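Local coordinates for KaiC domain-containing protein (PDB 2ZTS) that probably binds ATP as a KaiC-like P-loop protein and carries ADP and magnesium in its six-chain assembly, at residues N122-R125 against Y126-R129; P145-A148 against L149-E153; E159-L162 against K163-T166; F235-P239 against N240-V244. All blocks are in the same frame, centred on the assembly; numbering follows the deposited sequence.

Interaction 1. Residues N122-R125 against Y126-R129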
loop_
_atom_site.group_PDB
_atom_site.type_symbol
_atom_site.label_atom_id
_atom_site.label_comp_id
_atom_site.label_asym_id
_atom_site.label_seq_id
_atom_site.Cartn_x
_atom_site.Cartn_y
_atom_site.Cartn_z
ATOM N N ASN C 122 -21.622 -27.155 -11.214
ATOM C CA ASN C 122 -21.459 -28.022 -12.392
ATOM C C ASN C 122 -19.988 -28.378 -12.668
ATOM O O ASN C 122 -19.608 -29.542 -12.888
ATOM C CB ASN C 122 -22.093 -27.380 -13.662
ATOM C CG ASN C 122 -23.643 -27.372 -13.645
ATOM O OD1 ASN C 122 -24.289 -26.767 -14.524
ATOM N ND2 ASN C 122 -24.225 -28.004 -12.659
ATOM N N PHE C 123 -19.155 -27.343 -12.638
ATOM C CA PHE C 123 -17.714 -27.501 -12.829
ATOM C C PHE C 123 -17.119 -28.617 -11.995
ATOM O O PHE C 123 -16.478 -29.519 -12.517
ATOM C CB PHE C 123 -16.996 -26.192 -12.479
ATOM C CG PHE C 123 -15.521 -26.195 -12.766
ATOM C CD1 PHE C 123 -14.637 -25.828 -11.801
ATOM C CD2 PHE C 123 -15.050 -26.456 -14.022
ATOM C CE1 PHE C 123 -13.287 -25.764 -12.061
ATOM C CE2 PHE C 123 -13.668 -26.394 -14.300
ATOM C CZ PHE C 123 -12.804 -26.045 -13.306
ATOM N N LEU C 124 -17.372 -28.543 -10.709
ATOM C CA LEU C 124 -16.761 -29.426 -9.724
ATOM C C LEU C 124 -17.322 -30.864 -9.824
ATOM O O LEU C 124 -16.585 -31.847 -9.747
ATOM C CB LEU C 124 -17.031 -28.811 -8.302
ATOM C CG LEU C 124 -15.976 -27.937 -7.550
ATOM C CD1 LEU C 124 -14.926 -27.282 -8.396
ATOM C CD2 LEU C 124 -16.647 -26.893 -6.704
ATOM N N ARG C 125 -18.641 -30.964 -9.969
ATOM C CA ARG C 125 -19.317 -32.219 -10.331
ATOM C C ARG C 125 -18.632 -32.827 -11.531
ATOM O O ARG C 125 -18.233 -34.017 -11.522
ATOM C CB ARG C 125 -20.787 -31.940 -10.657
ATOM C CG ARG C 125 -21.739 -33.096 -10.414
ATOM C CD ARG C 125 -23.230 -32.860 -10.875
ATOM N NE ARG C 125 -23.713 -31.466 -10.804
ATOM C CZ ARG C 125 -23.932 -30.773 -9.687
ATOM N NH1 ARG C 125 -24.371 -29.511 -9.771
ATOM N NH2 ARG C 125 -23.687 -31.315 -8.489
ATOM N N TYR C 126 -18.400 -32.017 -12.565
ATOM C CA TYR C 126 -17.836 -32.590 -13.812
ATOM C C TYR C 126 -16.387 -33.080 -13.635
ATOM O O TYR C 126 -16.014 -34.117 -14.162
ATOM C CB TYR C 126 -18.011 -31.649 -15.009
ATOM C CG TYR C 126 -17.696 -32.328 -16.298
ATOM C CD1 TYR C 126 -16.545 -31.972 -17.060
ATOM C CD2 TYR C 126 -18.518 -33.386 -16.757
ATOM C CE1 TYR C 126 -16.238 -32.639 -18.240
ATOM C CE2 TYR C 126 -18.219 -34.071 -17.938
ATOM C CZ TYR C 126 -17.124 -33.700 -18.689
ATOM O OH TYR C 126 -16.868 -34.424 -19.838
ATOM N N ILE C 127 -15.557 -32.363 -12.882
ATOM C CA ILE C 127 -14.216 -32.857 -12.592
ATOM C C ILE C 127 -14.285 -34.155 -11.788
ATOM O O ILE C 127 -13.523 -35.070 -12.019
ATOM C CB ILE C 127 -13.427 -31.859 -11.758
ATOM C CG1 ILE C 127 -13.248 -30.528 -12.517
ATOM C CG2 ILE C 127 -12.108 -32.485 -11.362
ATOM C CD1 ILE C 127 -12.931 -29.361 -11.631
ATOM N N TYR C 128 -15.177 -34.219 -10.815
ATOM C CA TYR C 128 -15.329 -35.423 -10.016
ATOM C C TYR C 128 -15.739 -36.626 -10.948
ATOM O O TYR C 128 -15.119 -37.688 -10.955
ATOM C CB TYR C 128 -16.361 -35.150 -8.915
ATOM C CG TYR C 128 -16.691 -36.340 -8.061
ATOM C CD1 TYR C 128 -17.754 -37.166 -8.399
ATOM C CD2 TYR C 128 -15.949 -36.638 -6.919
ATOM C CE1 TYR C 128 -18.043 -38.262 -7.655
ATOM C CE2 TYR C 128 -16.253 -37.751 -6.132
ATOM C CZ TYR C 128 -17.314 -38.550 -6.513
ATOM O OH TYR C 128 -17.668 -39.656 -5.794
ATOM N N ARG C 129 -16.725 -36.396 -11.790
ATOM C CA ARG C 129 -17.181 -37.428 -12.735
ATOM C C ARG C 129 -16.062 -37.909 -13.603
ATOM O O ARG C 129 -15.904 -39.097 -13.825
ATOM C CB ARG C 129 -18.319 -36.887 -13.589
ATOM C CG ARG C 129 -18.700 -37.821 -14.718
ATOM C CD ARG C 129 -19.803 -37.277 -15.605
ATOM N NE ARG C 129 -20.108 -38.250 -16.638
ATOM C CZ ARG C 129 -20.798 -37.994 -17.745
ATOM N NH1 ARG C 129 -21.021 -38.965 -18.635
ATOM N NH2 ARG C 129 -21.266 -36.785 -17.958
#
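Ile127 lays its terminal methyl over one face of the Phe123 ring a helical turn earlier: CD1 stands 3.8 Å from the ring centroid and 16° off the ring normal, a CH-pi contact displaced toward the rim at CE1. The torsions bring the two groups together: Phe123 has CG turned away from its own N (chi1 -174°), while Ile127 sends CG1 out beside its backbone N (chi1 -62°) and back along the helix toward the ring. Leu124 CD1 also approaches Ile127 CD1, more loosely, at 4.3 Å.

The backbone polar atoms are paired in regular i to i+4 fashion, with Tyr126 N donating to Asn122 O, Ile127 N to Phe123 O, Tyr128 N to Leu124 O and Arg129 N to Arg125 O, all at 2.8 to 3.0 Å. Two polar side-chain ends reach loop partners: Tyr126 OH is gripped twice, by Leu106 O and Val103 N, and Arg129 NH2 donates to Pro107 O. With an alanine in place of Phe123, the Ile127 methyl would probably lose its aromatic platform, and Phe118 its edge-to-face partner.

Within helix 120-134, Phe123 and Ile127 both pack on Val65 of strand 62-66, whereas on helix 157-171 Leu124 touches Lys163 and Tyr128 touches Met171.

Interaction 2. Residues P145-A148 against L149-E153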
loop_
_atom_site.group_PDB
_atom_site.type_symbol
_atom_site.label_atom_id
_atom_site.label_comp_id
_atom_site.label_asym_id
_atom_site.label_seq_id
_atom_site.Cartn_x
_atom_site.Cartn_y
_atom_site.Cartn_z
ATOM N N PRO C 145 -6.643 -18.445 -10.485
ATOM C CA PRO C 145 -7.073 -17.126 -11.016
ATOM C C PRO C 145 -7.997 -17.251 -12.243
ATOM O O PRO C 145 -8.841 -16.417 -12.387
ATOM C CB PRO C 145 -5.759 -16.461 -11.437
ATOM C CG PRO C 145 -4.702 -17.158 -10.677
ATOM C CD PRO C 145 -5.172 -18.590 -10.446
ATOM N N SER C 146 -7.844 -18.286 -13.074
ATOM C CA SER C 146 -8.657 -18.455 -14.261
ATOM C C SER C 146 -10.116 -18.706 -13.839
ATOM O O SER C 146 -11.061 -18.208 -14.510
ATOM C CB SER C 146 -8.129 -19.575 -15.181
ATOM O OG SER C 146 -8.325 -20.934 -14.631
ATOM N N ILE C 147 -10.305 -19.425 -12.723
ATOM C CA ILE C 147 -11.626 -19.644 -12.165
ATOM C C ILE C 147 -12.167 -18.326 -11.597
ATOM O O ILE C 147 -13.290 -17.938 -11.836
ATOM C CB ILE C 147 -11.638 -20.715 -11.045
ATOM C CG1 ILE C 147 -11.194 -22.097 -11.554
ATOM C CG2 ILE C 147 -13.006 -20.753 -10.393
ATOM C CD1 ILE C 147 -10.994 -23.128 -10.409
ATOM N N ALA C 148 -11.383 -17.684 -10.770
ATOM C CA ALA C 148 -11.820 -16.508 -10.086
ATOM C C ALA C 148 -12.231 -15.415 -11.047
ATOM O O ALA C 148 -13.251 -14.743 -10.812
ATOM C CB ALA C 148 -10.696 -15.979 -9.113
ATOM N N LEU C 149 -11.442 -15.220 -12.103
ATOM C CA LEU C 149 -11.740 -14.152 -13.052
ATOM C C LEU C 149 -13.036 -14.401 -13.778
ATOM O O LEU C 149 -13.578 -13.464 -14.325
ATOM C CB LEU C 149 -10.627 -13.971 -14.076
ATOM C CG LEU C 149 -9.324 -13.466 -13.399
ATOM C CD1 LEU C 149 -8.174 -13.609 -14.343
ATOM C CD2 LEU C 149 -9.504 -11.997 -12.917
ATOM N N ARG C 150 -13.526 -15.646 -13.797
ATOM C CA ARG C 150 -14.815 -15.958 -14.465
ATOM C C ARG C 150 -16.040 -15.863 -13.595
ATOM O O ARG C 150 -17.167 -15.998 -14.074
ATOM C CB ARG C 150 -14.768 -17.329 -15.175
ATOM C CG ARG C 150 -13.987 -17.294 -16.434
ATOM C CD ARG C 150 -13.517 -18.670 -17.021
ATOM N NE ARG C 150 -12.908 -18.440 -18.341
ATOM C CZ ARG C 150 -11.641 -18.022 -18.566
ATOM N NH1 ARG C 150 -10.790 -17.825 -17.557
ATOM N NH2 ARG C 150 -11.204 -17.836 -19.827
ATOM N N LEU C 151 -15.856 -15.612 -12.314
ATOM C CA LEU C 151 -16.997 -15.541 -11.430
ATOM C C LEU C 151 -17.662 -14.155 -11.537
ATOM O O LEU C 151 -17.053 -13.137 -11.998
ATOM C CB LEU C 151 -16.575 -15.822 -9.977
ATOM C CG LEU C 151 -15.686 -17.034 -9.666
ATOM C CD1 LEU C 151 -15.232 -16.831 -8.277
ATOM C CD2 LEU C 151 -16.403 -18.361 -9.798
ATOM N N GLU C 152 -18.922 -14.127 -11.128
ATOM C CA GLU C 152 -19.685 -12.883 -11.008
ATOM C C GLU C 152 -18.880 -11.918 -10.167
ATOM O O GLU C 152 -18.683 -10.755 -10.509
ATOM C CB GLU C 152 -21.042 -13.165 -10.286
ATOM C CG GLU C 152 -22.289 -12.702 -11.012
ATOM C CD GLU C 152 -23.426 -12.213 -10.088
ATOM O OE1 GLU C 152 -23.250 -12.016 -8.842
ATOM O OE2 GLU C 152 -24.515 -12.003 -10.644
ATOM N N GLU C 153 -18.413 -12.414 -9.024
ATOM C CA GLU C 153 -17.673 -11.609 -8.084
ATOM C C GLU C 153 -16.350 -12.348 -7.782
ATOM O O GLU C 153 -16.361 -13.448 -7.230
ATOM C CB GLU C 153 -18.529 -11.392 -6.816
ATOM C CG GLU C 153 -19.473 -10.175 -6.845
ATOM C CD GLU C 153 -20.456 -10.153 -5.643
ATOM O OE1 GLU C 153 -20.012 -9.999 -4.464
ATOM O OE2 GLU C 153 -21.693 -10.309 -5.881
#
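From Pro145 to Leu151 the backbone passes from an alpha-helical bond, Leu149 N to Pro145 O at 2.9 Å, to two i to i+3 bonds of the 3-10 kind, Arg150 N to Ile147 O at 3.0 Å and Leu151 N to Ala148 O at 3.1 Å, in both of which the donor stands well above the carbonyl plane.

This tightening removes Ser146 O from the backbone series, and the Arg150 side chain takes it up. Arg150 runs extended from CG to NE and doubles back over the turn, so that NH1 donates to Ser146 O at 3.1 Å in a fairly straight bond (162° at the hydrogen). The oxygen lies at the edge of the guanidinium, only 3° out of its plane, and the CG and CD methylenes pass alongside it too. A leucine in place of Arg150, with no side-chain N-H to offer, would probably leave the carbonyl of buried Ser146 without its mate at the end of the helix. Ser146 OG, by contrast, turns back to Ser143 O. Leu151 starts beside its own N (chi1 -48°), which brings CG to 3.4 Å from Ile147 O and CD2 to 4.2 Å from Ile147 CG2, the two side chains meeting at a slant. Leu149 CG sits 3.2 Å from Pro145 O.

At the subunit interface, Pro145 and Leu149 pack on Phe197 of the second subunit, and Leu151 O accepts from Arg158 of that same neighbour. Helix 144-149 directly follows strand 138-142, whose Asp142 is a known magnesium-binding position, an arrangement consistent with the Walker B strand and following helix of RecA-like P-loop NTPases.

Interaction 3. Residues E159-L162 against K163-T166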
loop_
_atom_site.group_PDB
_atom_site.type_symbol
_atom_site.label_atom_id
_atom_site.label_comp_id
_atom_site.label_asym_id
_atom_site.label_seq_id
_atom_site.Cartn_x
_atom_site.Cartn_y
_atom_site.Cartn_z
ATOM N N GLU C 159 -15.123 -18.729 -1.292
ATOM C CA GLU C 159 -16.161 -19.762 -1.113
ATOM C C GLU C 159 -15.936 -20.884 -2.077
ATOM O O GLU C 159 -16.034 -22.047 -1.716
ATOM C CB GLU C 159 -17.560 -19.139 -1.259
ATOM C CG GLU C 159 -17.976 -18.272 -0.062
ATOM C CD GLU C 159 -17.688 -16.757 -0.276
ATOM O OE1 GLU C 159 -16.645 -16.368 -0.923
ATOM O OE2 GLU C 159 -18.508 -15.933 0.219
ATOM N N VAL C 160 -15.506 -20.554 -3.300
ATOM C CA VAL C 160 -15.191 -21.574 -4.291
ATOM C C VAL C 160 -14.007 -22.439 -3.859
ATOM O O VAL C 160 -14.029 -23.678 -4.005
ATOM C CB VAL C 160 -14.975 -20.969 -5.677
ATOM C CG1 VAL C 160 -14.556 -21.994 -6.668
ATOM C CG2 VAL C 160 -16.266 -20.212 -6.179
ATOM N N LEU C 161 -12.994 -21.830 -3.262
ATOM C CA LEU C 161 -11.860 -22.628 -2.771
ATOM C C LEU C 161 -12.238 -23.613 -1.652
ATOM O O LEU C 161 -11.751 -24.754 -1.638
ATOM C CB LEU C 161 -10.706 -21.739 -2.378
ATOM C CG LEU C 161 -9.955 -21.152 -3.608
ATOM C CD1 LEU C 161 -9.045 -19.981 -3.259
ATOM C CD2 LEU C 161 -9.126 -22.218 -4.286
ATOM N N LEU C 162 -13.128 -23.201 -0.753
ATOM C CA LEU C 162 -13.605 -24.113 0.267
ATOM C C LEU C 162 -14.455 -25.260 -0.370
ATOM O O LEU C 162 -14.246 -26.420 -0.070
ATOM C CB LEU C 162 -14.353 -23.339 1.359
ATOM C CG LEU C 162 -13.410 -22.579 2.321
ATOM C CD1 LEU C 162 -14.245 -21.855 3.342
ATOM C CD2 LEU C 162 -12.347 -23.419 3.012
ATOM N N LYS C 163 -15.320 -24.960 -1.336
ATOM C CA LYS C 163 -15.958 -26.079 -2.058
ATOM C C LYS C 163 -14.978 -27.011 -2.789
ATOM O O LYS C 163 -15.161 -28.240 -2.781
ATOM C CB LYS C 163 -16.991 -25.612 -3.065
ATOM C CG LYS C 163 -18.210 -24.935 -2.547
ATOM C CD LYS C 163 -19.135 -24.675 -3.780
ATOM C CE LYS C 163 -20.427 -23.942 -3.463
ATOM N NZ LYS C 163 -21.540 -24.889 -3.001
ATOM N N LEU C 164 -13.925 -26.457 -3.406
ATOM C CA LEU C 164 -12.978 -27.296 -4.089
ATOM C C LEU C 164 -12.291 -28.225 -3.099
ATOM O O LEU C 164 -12.016 -29.388 -3.422
ATOM C CB LEU C 164 -11.922 -26.485 -4.802
ATOM C CG LEU C 164 -10.734 -27.138 -5.426
ATOM C CD1 LEU C 164 -11.112 -28.186 -6.456
ATOM C CD2 LEU C 164 -9.990 -26.033 -6.133
ATOM N N ASN C 165 -11.940 -27.689 -1.934
ATOM C CA ASN C 165 -11.185 -28.432 -0.902
ATOM C C ASN C 165 -11.987 -29.657 -0.488
ATOM O O ASN C 165 -11.418 -30.722 -0.356
ATOM C CB ASN C 165 -10.926 -27.538 0.315
ATOM C CG ASN C 165 -10.157 -28.223 1.429
ATOM O OD1 ASN C 165 -9.059 -28.715 1.222
ATOM N ND2 ASN C 165 -10.743 -28.230 2.651
ATOM N N THR C 166 -13.293 -29.497 -0.333
ATOM C CA THR C 166 -14.136 -30.586 0.105
ATOM C C THR C 166 -14.125 -31.724 -0.942
ATOM O O THR C 166 -14.007 -32.872 -0.555
ATOM C CB THR C 166 -15.611 -30.152 0.424
ATOM O OG1 THR C 166 -16.231 -29.671 -0.772
ATOM C CG2 THR C 166 -15.692 -28.977 1.347
#
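Leu161 and Leu164, three residues apart on helix 157-171, meet through their CD2 methyls at 4.3 Å. They reach this meeting from different rotamers: Leu161 carries CG beside its backbone N (chi1 -74°), whereas Leu164 has CG swung opposite its N and beside its carbonyl carbon (chi1 172°).

Thr166 holds OG1 in the crowded position between its backbone N and carbonyl carbon (chi1 63°). From there the hydroxyl donates to Lys163 O at 2.7 Å, a second grip on the backbone beside the backbone hydrogen bond from Thr166 N to Leu162 O at 3.2 Å. The same rotation sets CG2 3.3 Å from Leu162 O. Lys163 keeps CG 3.7 Å from Glu159 O, runs straight through CD and bends only at the last torsion, where NZ makes a long, weak ion pair with Asp121. Glu159 turns its carboxylate back to a salt bridge with Lys156.

Around the helix, Leu162 packs against Leu149 of the third subunit, and Leu161 and Asn165 rest on Ile198 of a loop of their own chain. Val160 leans on Val120 of the neighbouring helix 120-134.

Interaction 4. Residues F235-P239 against N240-V244. With ADP (adenosine-5'-diphosphate), chain H.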
loop_
_atom_site.group_PDB
_atom_site.type_symbol
_atom_site.label_atom_id
_atom_site.label_comp_id
_atom_site.label_asym_id
_atom_site.label_seq_id
_atom_site.Cartn_x
_atom_site.Cartn_y
_atom_site.Cartn_z
ATOM N N PHE C 235 16.608 -24.306 -12.812
ATOM C CA PHE C 235 16.029 -25.206 -13.803
ATOM C C PHE C 235 15.893 -24.642 -15.173
ATOM O O PHE C 235 15.957 -23.442 -15.398
ATOM C CB PHE C 235 14.701 -25.856 -13.318
ATOM C CG PHE C 235 13.441 -24.965 -13.417
ATOM C CD1 PHE C 235 12.637 -24.985 -14.545
ATOM C CD2 PHE C 235 13.004 -24.244 -12.328
ATOM C CE1 PHE C 235 11.445 -24.251 -14.616
ATOM C CE2 PHE C 235 11.812 -23.490 -12.357
ATOM C CZ PHE C 235 11.029 -23.478 -13.504
ATOM N N GLU C 236 15.684 -25.551 -16.104
ATOM C CA GLU C 236 15.470 -25.162 -17.465
ATOM C C GLU C 236 14.223 -25.797 -17.997
ATOM O O GLU C 236 13.892 -26.921 -17.642
ATOM C CB GLU C 236 16.638 -25.613 -18.339
ATOM C CG GLU C 236 17.743 -24.577 -18.466
ATOM C CD GLU C 236 18.771 -25.019 -19.506
ATOM O OE1 GLU C 236 19.334 -24.129 -20.242
ATOM O OE2 GLU C 236 18.966 -26.283 -19.582
ATOM N N ILE C 237 13.591 -25.054 -18.899
ATOM C CA ILE C 237 12.567 -25.561 -19.794
ATOM C C ILE C 237 13.218 -25.872 -21.122
ATOM O O ILE C 237 13.504 -24.981 -21.918
ATOM C CB ILE C 237 11.456 -24.494 -19.988
ATOM C CG1 ILE C 237 10.942 -24.059 -18.623
ATOM C CG2 ILE C 237 10.324 -25.058 -20.884
ATOM C CD1 ILE C 237 9.644 -23.154 -18.675
ATOM N N GLY C 238 13.414 -27.156 -21.362
ATOM C CA GLY C 238 14.158 -27.639 -22.522
ATOM C C GLY C 238 13.246 -28.216 -23.588
ATOM O O GLY C 238 12.013 -28.227 -23.408
ATOM N N PRO C 239 13.833 -28.719 -24.688
ATOM C CA PRO C 239 13.040 -29.347 -25.759
ATOM C C PRO C 239 12.275 -30.557 -25.302
ATOM O O PRO C 239 11.336 -30.910 -25.998
ATOM C CB PRO C 239 14.084 -29.749 -26.821
ATOM C CG PRO C 239 15.389 -29.821 -26.082
ATOM C CD PRO C 239 15.284 -28.763 -24.974
ATOM N N ASN C 240 12.636 -31.180 -24.184
ATOM C CA ASN C 240 11.810 -32.229 -23.602
ATOM C C ASN C 240 11.219 -31.827 -22.259
ATOM O O ASN C 240 10.993 -32.651 -21.453
ATOM C CB ASN C 240 12.585 -33.585 -23.526
ATOM C CG ASN C 240 13.095 -34.045 -24.898
ATOM O OD1 ASN C 240 14.280 -33.911 -25.189
ATOM N ND2 ASN C 240 12.193 -34.524 -25.770
ATOM N N GLY C 241 10.896 -30.562 -22.047
ATOM C CA GLY C 241 10.254 -30.104 -20.811
ATOM C C GLY C 241 11.195 -29.647 -19.702
ATOM O O GLY C 241 12.357 -29.325 -19.931
ATOM N N ILE C 242 10.695 -29.638 -18.475
ATOM C CA ILE C 242 11.490 -29.184 -17.353
ATOM C C ILE C 242 12.551 -30.210 -16.986
ATOM O O ILE C 242 12.287 -31.439 -16.981
ATOM C CB ILE C 242 10.609 -28.850 -16.142
ATOM C CG1 ILE C 242 9.652 -27.736 -16.514
ATOM C CG2 ILE C 242 11.456 -28.406 -14.966
ATOM C CD1 ILE C 242 8.785 -27.242 -15.394
ATOM N N VAL C 243 13.740 -29.688 -16.696
ATOM C CA VAL C 243 14.799 -30.414 -15.987
ATOM C C VAL C 243 15.349 -29.512 -14.853
ATOM O O VAL C 243 15.780 -28.375 -15.101
ATOM C CB VAL C 243 16.001 -30.808 -16.918
ATOM C CG1 VAL C 243 17.107 -31.515 -16.102
ATOM C CG2 VAL C 243 15.587 -31.716 -18.115
ATOM N N VAL C 244 15.361 -30.041 -13.639
ATOM C CA VAL C 244 15.893 -29.391 -12.464
ATOM C C VAL C 244 17.327 -29.877 -12.220
ATOM O O VAL C 244 17.603 -31.048 -12.398
ATOM C CB VAL C 244 15.029 -29.731 -11.270
ATOM C CG1 VAL C 244 15.599 -29.149 -9.996
ATOM C CG2 VAL C 244 13.581 -29.240 -11.521
HETATM P PB ADP H . 3.215 -19.973 -16.805
HETATM O O1B ADP H . 3.910 -19.936 -15.512
HETATM O O2B ADP H . 2.767 -18.583 -17.275
HETATM O O3B ADP H . 2.001 -20.970 -16.825
HETATM P PA ADP H . 4.396 -21.599 -18.935
HETATM O O1A ADP H . 4.419 -23.043 -18.384
HETATM O O2A ADP H . 3.266 -21.348 -19.906
HETATM O O3A ADP H . 4.434 -20.478 -17.759
HETATM O "O5'" ADP H . 5.844 -21.384 -19.551
HETATM C "C5'" ADP H . 6.053 -21.090 -20.894
HETATM C "C4'" ADP H . 7.519 -20.861 -21.177
HETATM O "O4'" ADP H . 8.270 -22.022 -21.448
HETATM C "C3'" ADP H . 7.670 -19.936 -22.368
HETATM O "O3'" ADP H . 7.414 -18.607 -21.912
HETATM C "C2'" ADP H . 9.068 -20.273 -22.848
HETATM O "O2'" ADP H . 10.040 -19.561 -22.166
HETATM C "C1'" ADP H . 9.237 -21.749 -22.469
HETATM N N9 ADP H . 8.926 -22.673 -23.571
HETATM C C8 ADP H . 7.678 -22.903 -24.139
HETATM N N7 ADP H . 7.800 -23.849 -25.094
HETATM C C5 ADP H . 9.118 -24.184 -25.177
HETATM C C6 ADP H . 9.816 -25.088 -25.972
HETATM N N6 ADP H . 9.169 -26.022 -26.684
HETATM N N1 ADP H . 11.192 -25.230 -25.777
HETATM C C2 ADP H . 11.854 -24.485 -24.814
HETATM N N3 ADP H . 11.148 -23.585 -24.008
HETATM C C4 ADP H . 9.821 -23.453 -24.204
#
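The beta hairpin of strands 233-238 and 241-244 turns through a type I turn from Gly238 to Gly241, with Pro239 and Asn240 at its corner. Gly238 N donates to Gly241 O at 2.8 Å and Gly241 N to Gly238 O at 2.9 Å; Glu236 and Val243 form the next hydrogen-bonded pair. Gly241 has phi 91°, where any side chain would collide with the Asn240 carbonyl oxygen.

Phe235, Ile237, Ile242 and Val244 share one face of the sheet. Phe235 holds CG between its backbone N and carbonyl carbon (chi1 79°), which sends CD1 obliquely across to Ile242 CG2 at 3.6 Å. The cross-strand pairing of Phe235 with Val244 puts Phe235 CB 4.0 Å from Val244 CG2.

This hairpin forms one end of the mixed sheet of the P-loop fold and borders its nucleotide pocket: Ile237 CD1 lies 3.3 Å from ADP O4', and Ile237 CG2 3.6 Å from ADP N3, so both branches of the side chain abut the nucleoside. Ile237 also touches Phe81 and Arg216, while Lys222 and Met223 of the second subunit hydrogen-bond the same ADP. Ile242 packs on Thr45 and Phe46 of helix 43-58, and its N donates to Gln49 OE1.

In the fold
The four contacts follow one another along the chain without nesting or crossing. Interaction 1 spans a turn of helix 120-134; interaction 2 closes the end of the short helix after strand 138-142; interaction 3 spans a turn of the next helix, 157-171. These three form a connected cluster: Phe123 CE1 meets Ile147 CD1 at 3.9 Å, Leu124 CD2 meets Lys163 CB at 3.9 Å, and Leu151 CD2 meets Val160 CG2 at 4.1 Å. Interaction 4 closes the hairpin 233-244 on the opposite side of the chain's centre, its nearest atoms about 17 Å from interaction 2. Helical flank and hairpin are thus separate parts of one sheet-centred domain.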